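Long-range contact in histone RNA hairpin-binding protein (PDB 4TV0), which binds the stem-loop at the 3' end of histone mRNA, acts in histone pre-mRNA 3' processing and couples histone mRNA production to the cell cycle: residues A[5-19]-A[49-63]. The protein carries 2 engineered substitutions. Numbering follows the deposited sequence.
Sequences TEADPAILSRRQKQI and NKYGKYSRRAFDGMV. Engineered in segment 49-63: Met-62 (natural residue Leu). With nucleotides of chain B.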
ATOM      1  N   THR A   5       8.250  12.739   0.938  1.00 36.46           N
ATOM      2  CA  THR A   5       8.340  11.381   0.397  1.00 43.16           C
ATOM      3  C   THR A   5       9.200  10.414   1.231  1.00 41.76           C
ATOM      4  O   THR A   5      10.286  10.759   1.654  1.00 42.03           O
ATOM      5  CB  THR A   5       8.799  11.351  -1.095  1.00 45.07           C
ATOM      6  OG1 THR A   5      10.215  11.182  -1.169  1.00 41.00           O
ATOM      7  CG2 THR A   5       8.382  12.620  -1.841  1.00 40.41           C
ATOM      8  N   GLU A   6       8.670   9.208   1.445  1.00 47.12           N
ATOM      9  CA  GLU A   6       9.275   8.114   2.205  1.00 43.51           C
ATOM     10  C   GLU A   6      10.471   7.501   1.456  1.00 50.84           C
ATOM     11  O   GLU A   6      10.498   7.480   0.214  1.00 51.30           O
ATOM     12  CB  GLU A   6       8.185   7.057   2.473  1.00 40.75           C
ATOM     13  CG  GLU A   6       8.543   5.915   3.417  1.00 41.27           C
ATOM     14  CD  GLU A   6       9.278   6.358   4.682  1.00 54.53           C
ATOM     15  OE1 GLU A   6       8.681   7.065   5.540  1.00 50.89           O
ATOM     16  OE2 GLU A   6      10.470   5.983   4.814  1.00 54.33           O
ATOM     17  N   ALA A   7      11.463   7.010   2.207  1.00 39.46           N
ATOM     18  CA  ALA A   7      12.693   6.456   1.603  1.00 34.30           C
ATOM     19  C   ALA A   7      13.211   5.202   2.310  1.00 31.84           C
ATOM     20  O   ALA A   7      14.014   4.450   1.736  1.00 33.56           O
ATOM     21  CB  ALA A   7      13.795   7.522   1.525  1.00 24.02           C
ATOM     22  N   ASP A   8      12.737   4.975   3.539  1.00 29.28           N
ATOM     23  CA  ASP A   8      13.099   3.790   4.313  1.00 31.01           C
ATOM     24  C   ASP A   8      12.805   2.505   3.563  1.00 35.50           C
ATOM     25  O   ASP A   8      11.671   2.242   3.179  1.00 37.46           O
ATOM     26  CB  ASP A   8      12.380   3.768   5.666  1.00 36.08           C
ATOM     27  CG  ASP A   8      12.743   2.534   6.491  1.00 39.84           C
ATOM     28  OD1 ASP A   8      13.936   2.373   6.852  1.00 51.08           O
ATOM     29  OD2 ASP A   8      11.844   1.716   6.769  1.00 42.03           O
ATOM     30  N   PRO A   9      13.832   1.683   3.356  1.00 42.17           N
ATOM     31  CA  PRO A   9      13.638   0.491   2.526  1.00 39.28           C
ATOM     32  C   PRO A   9      12.701  -0.562   3.119  1.00 40.85           C
ATOM     33  O   PRO A   9      12.208  -1.423   2.386  1.00 44.53           O
ATOM     34  CB  PRO A   9      15.064  -0.059   2.366  1.00 29.96           C
ATOM     35  CG  PRO A   9      15.938   1.128   2.547  1.00 35.56           C
ATOM     36  CD  PRO A   9      15.253   1.947   3.620  1.00 34.55           C
ATOM     37  N   ALA A  10      12.449  -0.520   4.418  1.00 41.78           N
ATOM     38  CA  ALA A  10      11.564  -1.536   4.986  1.00 38.54           C
ATOM     39  C   ALA A  10      10.117  -1.137   4.784  1.00 38.86           C
ATOM     40  O   ALA A  10       9.275  -1.982   4.502  1.00 42.19           O
ATOM     41  CB  ALA A  10      11.858  -1.787   6.447  1.00 27.13           C
ATOM     42  N   ILE A  11       9.834   0.153   4.908  1.00 30.96           N
ATOM     43  CA  ILE A  11       8.493   0.652   4.651  1.00 31.83           C
ATOM     44  C   ILE A  11       8.139   0.514   3.163  1.00 35.40           C
ATOM     45  O   ILE A  11       7.085  -0.027   2.811  1.00 36.47           O
ATOM     46  CB  ILE A  11       8.334   2.098   5.115  1.00 36.28           C
ATOM     47  CG1 ILE A  11       8.639   2.224   6.603  1.00 32.03           C
ATOM     48  CG2 ILE A  11       6.921   2.611   4.841  1.00 30.32           C
ATOM     49  CD1 ILE A  11       8.294   3.590   7.144  1.00 28.93           C
ATOM     50  N   LEU A  12       9.035   0.959   2.288  1.00 34.73           N
ATOM     51  CA  LEU A  12       8.794   0.846   0.848  1.00 32.15           C
ATOM     52  C   LEU A  12       8.500  -0.584   0.395  1.00 36.67           C
ATOM     53  O   LEU A  12       7.537  -0.827  -0.332  1.00 34.68           O
ATOM     54  CB  LEU A  12       9.958   1.419   0.035  1.00 31.05           C
ATOM     55  CG  LEU A  12      10.029   2.948   0.057  1.00 33.87           C
ATOM     56  CD1 LEU A  12      11.066   3.489  -0.927  1.00 27.59           C
ATOM     57  CD2 LEU A  12       8.635   3.505  -0.213  1.00 36.97           C
ATOM     58  N   SER A  13       9.318  -1.533   0.835  1.00 37.31           N
ATOM     59  CA  SER A  13       9.146  -2.903   0.372  1.00 30.32           C
ATOM     60  C   SER A  13       7.857  -3.550   0.902  1.00 36.04           C
ATOM     61  O   SER A  13       7.229  -4.329   0.191  1.00 37.62           O
ATOM     62  CB  SER A  13      10.368  -3.752   0.703  1.00 27.63           C
ATOM     63  OG  SER A  13      10.486  -3.903   2.093  1.00 29.41           O
ATOM     64  N   ARG A  14       7.456  -3.225   2.129  1.00 28.03           N
ATOM     65  CA  ARG A  14       6.212  -3.758   2.666  1.00 27.06           C
ATOM     66  C   ARG A  14       5.033  -3.115   1.941  1.00 36.59           C
ATOM     67  O   ARG A  14       3.997  -3.738   1.708  1.00 36.44           O
ATOM     68  CB  ARG A  14       6.080  -3.469   4.168  1.00 27.81           C
ATOM     69  CG  ARG A  14       4.651  -3.664   4.710  1.00 27.88           C
ATOM     70  CD  ARG A  14       4.478  -3.353   6.216  1.00 27.86           C
ATOM     71  NE  ARG A  14       4.439  -1.916   6.495  1.00 33.03           N
ATOM     72  CZ  ARG A  14       5.418  -1.243   7.096  1.00 31.75           C
ATOM     73  NH1 ARG A  14       6.501  -1.893   7.496  1.00 31.98           N
ATOM     74  NH2 ARG A  14       5.318   0.074   7.304  1.00 26.53           N
ATOM     75  N   ARG A  15       5.171  -1.839   1.619  1.00 31.70           N
ATOM     76  CA  ARG A  15       4.078  -1.166   0.958  1.00 32.28           C
ATOM     77  C   ARG A  15       3.933  -1.754  -0.448  1.00 32.63           C
ATOM     78  O   ARG A  15       2.823  -1.950  -0.942  1.00 34.40           O
ATOM     79  CB  ARG A  15       4.297   0.341   0.923  1.00 24.77           C
ATOM     80  CG  ARG A  15       4.076   1.020   2.260  1.00 23.87           C
ATOM     81  CD  ARG A  15       4.307   2.528   2.112  1.00 24.86           C
ATOM     82  NE  ARG A  15       4.079   3.280   3.340  1.00 18.91           N
ATOM     83  CZ  ARG A  15       4.319   4.584   3.451  1.00 20.54           C
ATOM     84  NH1 ARG A  15       4.774   5.283   2.411  1.00 24.40           N
ATOM     85  NH2 ARG A  15       4.082   5.201   4.593  1.00 20.41           N
ATOM     86  N   GLN A  16       5.059  -2.084  -1.064  1.00 32.13           N
ATOM     87  CA  GLN A  16       5.051  -2.600  -2.417  1.00 33.71           C
ATOM     88  C   GLN A  16       4.399  -3.981  -2.410  1.00 41.93           C
ATOM     89  O   GLN A  16       3.820  -4.410  -3.404  1.00 47.52           O
ATOM     90  CB  GLN A  16       6.484  -2.654  -2.945  1.00 31.88           C
ATOM     91  CG  GLN A  16       6.620  -3.089  -4.390  1.00 41.25           C
ATOM     92  CD  GLN A  16       5.603  -2.423  -5.303  1.00 49.22           C
ATOM     93  OE1 GLN A  16       5.716  -1.233  -5.633  1.00 44.90           O
ATOM     94  NE2 GLN A  16       4.597  -3.190  -5.718  1.00 45.37           N
ATOM     95  N   LYS A  17       4.473  -4.653  -1.266  1.00 35.64           N
ATOM     96  CA  LYS A  17       4.032  -6.029  -1.143  1.00 35.98           C
ATOM     97  C   LYS A  17       2.518  -6.031  -1.030  1.00 40.35           C
ATOM     98  O   LYS A  17       1.838  -6.793  -1.709  1.00 41.40           O
ATOM     99  CB  LYS A  17       4.697  -6.697   0.075  1.00 37.18           C
ATOM    100  CG  LYS A  17       4.600  -8.224   0.158  1.00 32.58           C
ATOM    101  CD  LYS A  17       4.930  -8.731   1.570  1.00 33.76           C
ATOM    102  CE  LYS A  17       4.400 -10.148   1.826  1.00 45.73           C
ATOM    103  NZ  LYS A  17       4.118 -10.410   3.281  1.00 53.72           N
ATOM    104  N   GLN A  18       1.993  -5.162  -0.174  1.00 44.55           N
ATOM    105  CA  GLN A  18       0.553  -4.961  -0.065  1.00 45.20           C
ATOM    106  C   GLN A  18      -0.051  -4.657  -1.442  1.00 46.59           C
ATOM    107  O   GLN A  18      -1.122  -5.156  -1.800  1.00 48.99           O
ATOM    108  CB  GLN A  18       0.255  -3.791   0.870  1.00 40.88           C
ATOM    109  CG  GLN A  18       0.545  -4.034   2.327  1.00 37.01           C
ATOM    110  CD  GLN A  18       0.578  -2.738   3.122  1.00 39.37           C
ATOM    111  OE1 GLN A  18       1.336  -1.816   2.803  1.00 48.27           O
ATOM    112  NE2 GLN A  18      -0.257  -2.653   4.146  1.00 37.55           N
ATOM    113  N   ILE A  19       0.654  -3.824  -2.199  1.00 33.58           N
ATOM    114  CA  ILE A  19       0.248  -3.463  -3.544  1.00 32.61           C
ATOM    115  C   ILE A  19       0.280  -4.663  -4.469  1.00 38.09           C
ATOM    116  O   ILE A  19      -0.708  -4.949  -5.134  1.00 38.14           O
ATOM    117  CB  ILE A  19       1.139  -2.361  -4.110  1.00 31.86           C
ATOM    118  CG1 ILE A  19       0.743  -1.021  -3.497  1.00 27.55           C
ATOM    119  CG2 ILE A  19       1.034  -2.300  -5.625  1.00 37.89           C
ATOM    120  CD1 ILE A  19       1.802   0.055  -3.691  1.00 26.42           C
ATOM    121  N   ASN A  49      -0.177   5.662  -2.766  1.00 32.12           N
ATOM    122  CA  ASN A  49       1.179   5.987  -3.186  1.00 34.93           C
ATOM    123  C   ASN A  49       2.198   5.553  -2.135  1.00 30.43           C
ATOM    124  O   ASN A  49       2.192   6.060  -1.024  1.00 30.78           O
ATOM    125  CB  ASN A  49       1.294   7.486  -3.417  1.00 43.35           C
ATOM    126  CG  ASN A  49       2.622   7.882  -4.008  1.00 44.52           C
ATOM    127  OD1 ASN A  49       3.418   7.031  -4.411  1.00 40.75           O
ATOM    128  ND2 ASN A  49       2.862   9.182  -4.090  1.00 53.10           N
ATOM    129  N   LYS A  50       3.067   4.613  -2.487  1.00 34.28           N
ATOM    130  CA  LYS A  50       4.023   4.062  -1.530  1.00 34.97           C
ATOM    131  C   LYS A  50       5.092   5.085  -1.154  1.00 39.17           C
ATOM    132  O   LYS A  50       5.734   4.975  -0.110  1.00 37.43           O
ATOM    133  CB  LYS A  50       4.672   2.779  -2.066  1.00 34.63           C
ATOM    134  CG  LYS A  50       5.659   2.971  -3.217  1.00 32.85           C
ATOM    135  CD  LYS A  50       6.290   1.641  -3.674  1.00 24.43           C
ATOM    136  CE  LYS A  50       7.202   1.868  -4.881  1.00 34.47           C
ATOM    137  NZ  LYS A  50       7.933   0.651  -5.369  1.00 35.47           N
ATOM    138  N   TYR A  51       5.258   6.097  -1.996  1.00 40.03           N
ATOM    139  CA  TYR A  51       6.278   7.107  -1.762  1.00 35.85           C
ATOM    140  C   TYR A  51       5.793   8.208  -0.841  1.00 34.70           C
ATOM    141  O   TYR A  51       6.452   9.219  -0.688  1.00 37.89           O
ATOM    142  CB  TYR A  51       6.746   7.716  -3.085  1.00 33.53           C
ATOM    143  CG  TYR A  51       7.650   6.821  -3.906  1.00 38.74           C
ATOM    144  CD1 TYR A  51       8.880   6.393  -3.406  1.00 36.76           C
ATOM    145  CD2 TYR A  51       7.285   6.406  -5.179  1.00 33.49           C
ATOM    146  CE1 TYR A  51       9.719   5.580  -4.151  1.00 33.01           C
ATOM    147  CE2 TYR A  51       8.121   5.590  -5.939  1.00 38.61           C
ATOM    148  CZ  TYR A  51       9.345   5.184  -5.423  1.00 37.14           C
ATOM    149  OH  TYR A  51      10.190   4.377  -6.167  1.00 32.80           O
ATOM    150  N   GLY A  52       4.642   8.024  -0.217  1.00 28.18           N
ATOM    151  CA  GLY A  52       4.073   9.100   0.585  1.00 26.56           C
ATOM    152  C   GLY A  52       4.307   8.988   2.081  1.00 25.68           C
ATOM    153  O   GLY A  52       4.423   7.899   2.624  1.00 28.97           O
ATOM    154  N   LYS A  53       4.382  10.122   2.756  1.00 30.59           N
ATOM    155  CA  LYS A  53       4.555  10.126   4.193  1.00 28.07           C
ATOM    156  C   LYS A  53       3.222   9.830   4.871  1.00 33.80           C
ATOM    157  O   LYS A  53       2.287  10.639   4.819  1.00 32.05           O
ATOM    158  CB  LYS A  53       5.095  11.480   4.667  1.00 38.61           C
ATOM    159  CG  LYS A  53       6.325  11.980   3.928  1.00 42.60           C
ATOM    160  CD  LYS A  53       7.575  11.203   4.316  1.00 46.39           C
ATOM    161  CE  LYS A  53       7.897  11.377   5.792  1.00 44.66           C
ATOM    162  NZ  LYS A  53       9.360  11.199   5.986  1.00 46.62           N
ATOM    163  N   TYR A  54       3.136   8.662   5.505  1.00 31.30           N
ATOM    164  CA  TYR A  54       1.930   8.274   6.239  1.00 31.80           C
ATOM    165  C   TYR A  54       2.264   7.402   7.413  1.00 31.29           C
ATOM    166  O   TYR A  54       3.132   6.531   7.311  1.00 38.67           O
ATOM    167  CB  TYR A  54       0.986   7.419   5.383  1.00 30.16           C
ATOM    168  CG  TYR A  54       0.410   8.046   4.140  1.00 27.93           C
ATOM    169  CD1 TYR A  54      -0.699   8.897   4.207  1.00 32.73           C
ATOM    170  CD2 TYR A  54       0.939   7.744   2.884  1.00 30.50           C
ATOM    171  CE1 TYR A  54      -1.239   9.471   3.043  1.00 36.47           C
ATOM    172  CE2 TYR A  54       0.401   8.301   1.720  1.00 35.34           C
ATOM    173  CZ  TYR A  54      -0.686   9.157   1.807  1.00 37.63           C
ATOM    174  OH  TYR A  54      -1.211   9.700   0.655  1.00 57.13           O
ATOM    175  N   SER A  55       1.515   7.586   8.494  1.00 24.24           N
ATOM    176  CA  SER A  55       1.502   6.641   9.602  1.00 24.05           C
ATOM    177  C   SER A  55       1.111   5.232   9.113  1.00 33.00           C
ATOM    178  O   SER A  55       0.480   5.065   8.065  1.00 32.03           O
ATOM    179  CB  SER A  55       0.493   7.102  10.659  1.00 34.29           C
ATOM    180  OG  SER A  55      -0.834   6.724  10.289  1.00 35.18           O
ATOM    181  N   ARG A  56       1.452   4.226   9.907  1.00 38.85           N
ATOM    182  CA  ARG A  56       1.132   2.842   9.595  1.00 37.53           C
ATOM    183  C   ARG A  56      -0.383   2.572   9.430  1.00 45.40           C
ATOM    184  O   ARG A  56      -0.805   1.980   8.428  1.00 47.27           O
ATOM    185  CB  ARG A  56       1.754   1.931  10.658  1.00 36.50           C
ATOM    186  CG  ARG A  56       1.548   0.455  10.439  1.00 39.03           C
ATOM    187  CD  ARG A  56       2.067  -0.007   9.102  1.00 33.22           C
ATOM    188  NE  ARG A  56       1.873  -1.447   8.941  1.00 39.70           N
ATOM    189  CZ  ARG A  56       2.792  -2.375   9.197  1.00 35.36           C
ATOM    190  NH1 ARG A  56       3.998  -2.029   9.626  1.00 38.40           N
ATOM    191  NH2 ARG A  56       2.506  -3.656   9.008  1.00 30.33           N
ATOM    192  N   ARG A  57      -1.193   3.009  10.397  1.00 41.03           N
ATOM    193  CA  ARG A  57      -2.650   2.865  10.326  1.00 41.21           C
ATOM    194  C   ARG A  57      -3.213   3.574   9.098  1.00 45.21           C
ATOM    195  O   ARG A  57      -4.174   3.115   8.479  1.00 54.63           O
ATOM    196  CB  ARG A  57      -3.320   3.417  11.590  1.00 44.59           C
ATOM    197  CG  ARG A  57      -2.783   2.812  12.880  1.00 45.00           C
ATOM    198  CD  ARG A  57      -3.362   3.490  14.131  1.00 49.77           C
ATOM    199  NE  ARG A  57      -3.181   2.624  15.291  1.00 50.54           N
ATOM    200  CZ  ARG A  57      -4.039   1.673  15.644  1.00 51.44           C
ATOM    201  NH1 ARG A  57      -5.152   1.492  14.938  1.00 37.00           N
ATOM    202  NH2 ARG A  57      -3.787   0.911  16.704  1.00 50.41           N
ATOM    203  N   ALA A  58      -2.610   4.696   8.747  1.00 45.91           N
ATOM    204  CA  ALA A  58      -3.075   5.467   7.614  1.00 42.46           C
ATOM    205  C   ALA A  58      -2.879   4.713   6.308  1.00 46.14           C
ATOM    206  O   ALA A  58      -3.809   4.582   5.515  1.00 55.62           O
ATOM    207  CB  ALA A  58      -2.374   6.791   7.578  1.00 44.74           C
ATOM    208  N   PHE A  59      -1.679   4.197   6.078  1.00 39.48           N
ATOM    209  CA  PHE A  59      -1.436   3.465   4.838  1.00 35.95           C
ATOM    210  C   PHE A  59      -2.195   2.144   4.811  1.00 39.55           C
ATOM    211  O   PHE A  59      -2.694   1.708   3.767  1.00 38.54           O
ATOM    212  CB  PHE A  59       0.045   3.186   4.636  1.00 25.62           C
ATOM    213  CG  PHE A  59       0.387   2.822   3.226  1.00 23.88           C
ATOM    214  CD1 PHE A  59       0.633   3.806   2.282  1.00 26.50           C
ATOM    215  CD2 PHE A  59       0.425   1.506   2.826  1.00 27.37           C
ATOM    216  CE1 PHE A  59       0.944   3.478   0.967  1.00 20.78           C
ATOM    217  CE2 PHE A  59       0.740   1.175   1.518  1.00 27.49           C
ATOM    218  CZ  PHE A  59       0.989   2.172   0.589  1.00 19.40           C
ATOM    219  N   ASP A  60      -2.264   1.500   5.967  1.00 42.06           N
ATOM    220  CA  ASP A  60      -3.015   0.267   6.081  1.00 44.68           C
ATOM    221  C   ASP A  60      -4.505   0.475   5.779  1.00 48.53           C
ATOM    222  O   ASP A  60      -5.140  -0.368   5.141  1.00 44.91           O
ATOM    223  CB  ASP A  60      -2.800  -0.367   7.454  1.00 38.73           C
ATOM    224  CG  ASP A  60      -1.580  -1.259   7.483  1.00 42.95           C
ATOM    225  OD1 ASP A  60      -0.960  -1.420   6.405  1.00 41.02           O
ATOM    226  OD2 ASP A  60      -1.258  -1.816   8.562  1.00 43.30           O
ATOM    227  N   GLY A  61      -5.043   1.607   6.226  1.00 56.00           N
ATOM    228  CA  GLY A  61      -6.416   1.977   5.938  1.00 56.62           C
ATOM    229  C   GLY A  61      -6.739   2.119   4.456  1.00 60.00           C
ATOM    230  O   GLY A  61      -7.765   1.625   4.005  1.00 64.68           O
HETATM  231  N   MSE A  62      -5.873   2.788   3.703  1.00 82.08           N
HETATM  232  CA  MSE A  62      -6.088   2.999   2.271  1.00 78.16           C
HETATM  233  C   MSE A  62      -6.031   1.705   1.467  1.00 79.66           C
HETATM  234  O   MSE A  62      -6.752   1.531   0.494  1.00 83.77           O
HETATM  235  CB  MSE A  62      -5.069   4.001   1.713  1.00 46.86           C
HETATM  236  CG  MSE A  62      -5.162   5.388   2.319  1.00 46.86           C
HETATM  237 SE   MSE A  62      -4.100   6.689   1.336  1.00 46.86          SE
HETATM  238  CE  MSE A  62      -2.302   6.141   1.919  1.00 46.86           C
ATOM    239  N   VAL A  63      -5.158   0.803   1.889  1.00 46.46           N
ATOM    240  CA  VAL A  63      -4.955  -0.466   1.208  1.00 47.33           C
ATOM    241  C   VAL A  63      -6.192  -1.361   1.362  1.00 47.91           C
ATOM    242  O   VAL A  63      -6.620  -2.021   0.413  1.00 44.77           O
ATOM    243  CB  VAL A  63      -3.665  -1.169   1.733  1.00 39.11           C
ATOM    244  CG1 VAL A  63      -3.581  -2.577   1.232  1.00 35.07           C
ATOM    245  CG2 VAL A  63      -2.434  -0.403   1.275  1.00 34.79           C
TER
ATOM    246  P     G B   9      -1.305   7.709  13.963  1.00 47.46           P
ATOM    247  OP1   G B   9      -0.884   8.835  13.095  1.00 46.23           O
ATOM    248  OP2   G B   9      -1.982   6.544  13.339  1.00 55.10           O
ATOM    249  O5'   G B   9      -0.080   7.107  14.776  1.00 45.40           O
ATOM    250  C5'   G B   9       0.985   7.919  15.226  1.00 43.39           C
ATOM    251  C4'   G B   9       2.010   7.082  15.940  1.00 40.81           C
ATOM    252  O4'   G B   9       1.422   6.510  17.130  1.00 44.72           O
ATOM    253  C3'   G B   9       2.520   5.875  15.172  1.00 40.64           C
ATOM    254  O3'   G B   9       3.521   6.217  14.246  1.00 44.98           O
ATOM    255  C2'   G B   9       2.998   4.949  16.280  1.00 38.43           C
ATOM    256  O2'   G B   9       4.273   5.327  16.743  1.00 39.90           O
ATOM    257  C1'   G B   9       1.977   5.233  17.376  1.00 39.93           C
ATOM    258  N9    G B   9       0.897   4.235  17.351  1.00 41.59           N
ATOM    259  C8    G B   9      -0.364   4.358  16.829  1.00 43.47           C
ATOM    260  N7    G B   9      -1.056   3.262  16.966  1.00 45.88           N
ATOM    261  C5    G B   9      -0.203   2.374  17.604  1.00 43.63           C
ATOM    262  C6    G B   9      -0.407   1.033  18.025  1.00 44.85           C
ATOM    263  O6    G B   9      -1.425   0.328  17.902  1.00 43.65           O
ATOM    264  N1    G B   9       0.751   0.530  18.634  1.00 48.71           N
ATOM    265  C2    G B   9       1.943   1.216  18.822  1.00 43.80           C
ATOM    266  N2    G B   9       2.948   0.559  19.429  1.00 40.66           N
ATOM    267  N3    G B   9       2.123   2.463  18.438  1.00 41.96           N
ATOM    268  C4    G B   9       1.016   2.966  17.845  1.00 42.99           C
ATOM    269  P     G B   8      -6.778   5.908  13.751  1.00 68.00           P
ATOM    270  OP1   G B   8      -7.048   4.469  14.042  1.00 74.30           O
ATOM    271  OP2   G B   8      -7.877   6.885  13.551  1.00 61.25           O
ATOM    272  O5'   G B   8      -5.812   6.451  14.897  1.00 59.30           O
ATOM    273  C5'   G B   8      -5.464   7.828  14.954  1.00 59.16           C
ATOM    274  C4'   G B   8      -4.482   8.099  16.064  1.00 55.86           C
ATOM    275  O4'   G B   8      -4.980   7.529  17.301  1.00 57.03           O
ATOM    276  C3'   G B   8      -3.098   7.489  15.890  1.00 54.29           C
ATOM    277  O3'   G B   8      -2.261   8.320  15.101  1.00 59.37           O
ATOM    278  C2'   G B   8      -2.607   7.340  17.326  1.00 63.34           C
ATOM    279  O2'   G B   8      -2.105   8.582  17.803  1.00 63.50           O
ATOM    280  C1'   G B   8      -3.910   7.030  18.073  1.00 59.74           C
ATOM    281  N9    G B   8      -4.137   5.588  18.303  1.00 57.42           N
ATOM    282  C8    G B   8      -5.251   4.890  17.904  1.00 58.43           C
ATOM    283  N7    G B   8      -5.234   3.628  18.243  1.00 56.46           N
ATOM    284  C5    G B   8      -4.030   3.482  18.916  1.00 52.58           C
ATOM    285  C6    G B   8      -3.469   2.321  19.511  1.00 52.75           C
ATOM    286  O6    G B   8      -3.937   1.171  19.565  1.00 54.99           O
ATOM    287  N1    G B   8      -2.235   2.608  20.083  1.00 54.08           N
ATOM    288  C2    G B   8      -1.624   3.844  20.085  1.00 56.10           C
ATOM    289  N2    G B   8      -0.427   3.884  20.697  1.00 52.95           N
ATOM    290  N3    G B   8      -2.142   4.940  19.532  1.00 51.10           N
ATOM    291  C4    G B   8      -3.341   4.684  18.971  1.00 52.87           C
ATOM    292  P     C B  11       6.126  -0.146  11.687  1.00 45.50           P
ATOM    293  OP1   C B  11       7.470  -0.257  11.018  1.00 33.97           O
ATOM    294  OP2   C B  11       4.902   0.399  11.034  1.00 39.98           O
ATOM    295  O5'   C B  11       5.740  -1.595  12.236  1.00 42.86           O
ATOM    296  C5'   C B  11       6.733  -2.474  12.728  1.00 36.55           C
ATOM    297  C4'   C B  11       6.145  -3.742  13.304  1.00 40.68           C
ATOM    298  O4'   C B  11       5.044  -3.463  14.213  1.00 44.86           O
ATOM    299  C3'   C B  11       5.521  -4.719  12.334  1.00 41.28           C
ATOM    300  O3'   C B  11       6.443  -5.402  11.522  1.00 42.74           O
ATOM    301  C2'   C B  11       4.744  -5.621  13.274  1.00 39.64           C
ATOM    302  O2'   C B  11       5.628  -6.460  14.000  1.00 43.00           O
ATOM    303  C1'   C B  11       4.174  -4.590  14.242  1.00 40.76           C
ATOM    304  N1    C B  11       2.819  -4.213  13.803  1.00 41.75           N
ATOM    305  C2    C B  11       1.817  -5.162  14.073  1.00 42.94           C
ATOM    306  O2    C B  11       2.095  -6.206  14.701  1.00 42.30           O
ATOM    307  N3    C B  11       0.552  -4.907  13.678  1.00 38.22           N
ATOM    308  C4    C B  11       0.281  -3.783  13.019  1.00 42.70           C
ATOM    309  N4    C B  11      -0.990  -3.596  12.645  1.00 38.63           N
ATOM    310  C5    C B  11       1.292  -2.812  12.720  1.00 43.16           C
ATOM    311  C6    C B  11       2.542  -3.072  13.114  1.00 38.67           C
TER
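Arg-15 and Phe-59 join the two near-parallel helices of the SLBP RNA-binding domain, where the axes of segments 9-19 and 56-63 run 17° apart, and show how one arginine can organise a small fold. The extended side chain of Arg-15 crosses one face of the Phe-59 ring, with CD 3.6 Å from the ring centroid and the guanidinium continuing off-centre in a cation-pi stack, planes 10° apart. Beyond the ring, Arg-15 NH1 donates to two carbonyls of the loop before helix 56-67, reaching Lys-50 O at 2.7 Å and Gly-52 O at 2.6 Å. With an alanine in place of Arg-15, both carbonyls would probably lose this donor and the Phe-59 ring the chain that covers its face. Gln-18, one turn on, sets OE1 at the edge of the same ring and donates from NE2 to Asp-60 OD1 (2.7 Å). Asp-60 in turn steadies Arg-56 through a salt bridge from NE to OD2. Held this way, the Arg-56 guanidinium lies between the C11 base of the RNA, chain B, and the guanidinium of Arg-14, whose chain bends at CG-CD (chi3 77°) to stack flat upon it. RNA phosphates probably offset the like charges: NH2 of Arg-56 salt-bridges one phosphate, and its NH1 donates to OP2 of C11 at 2.9 Å.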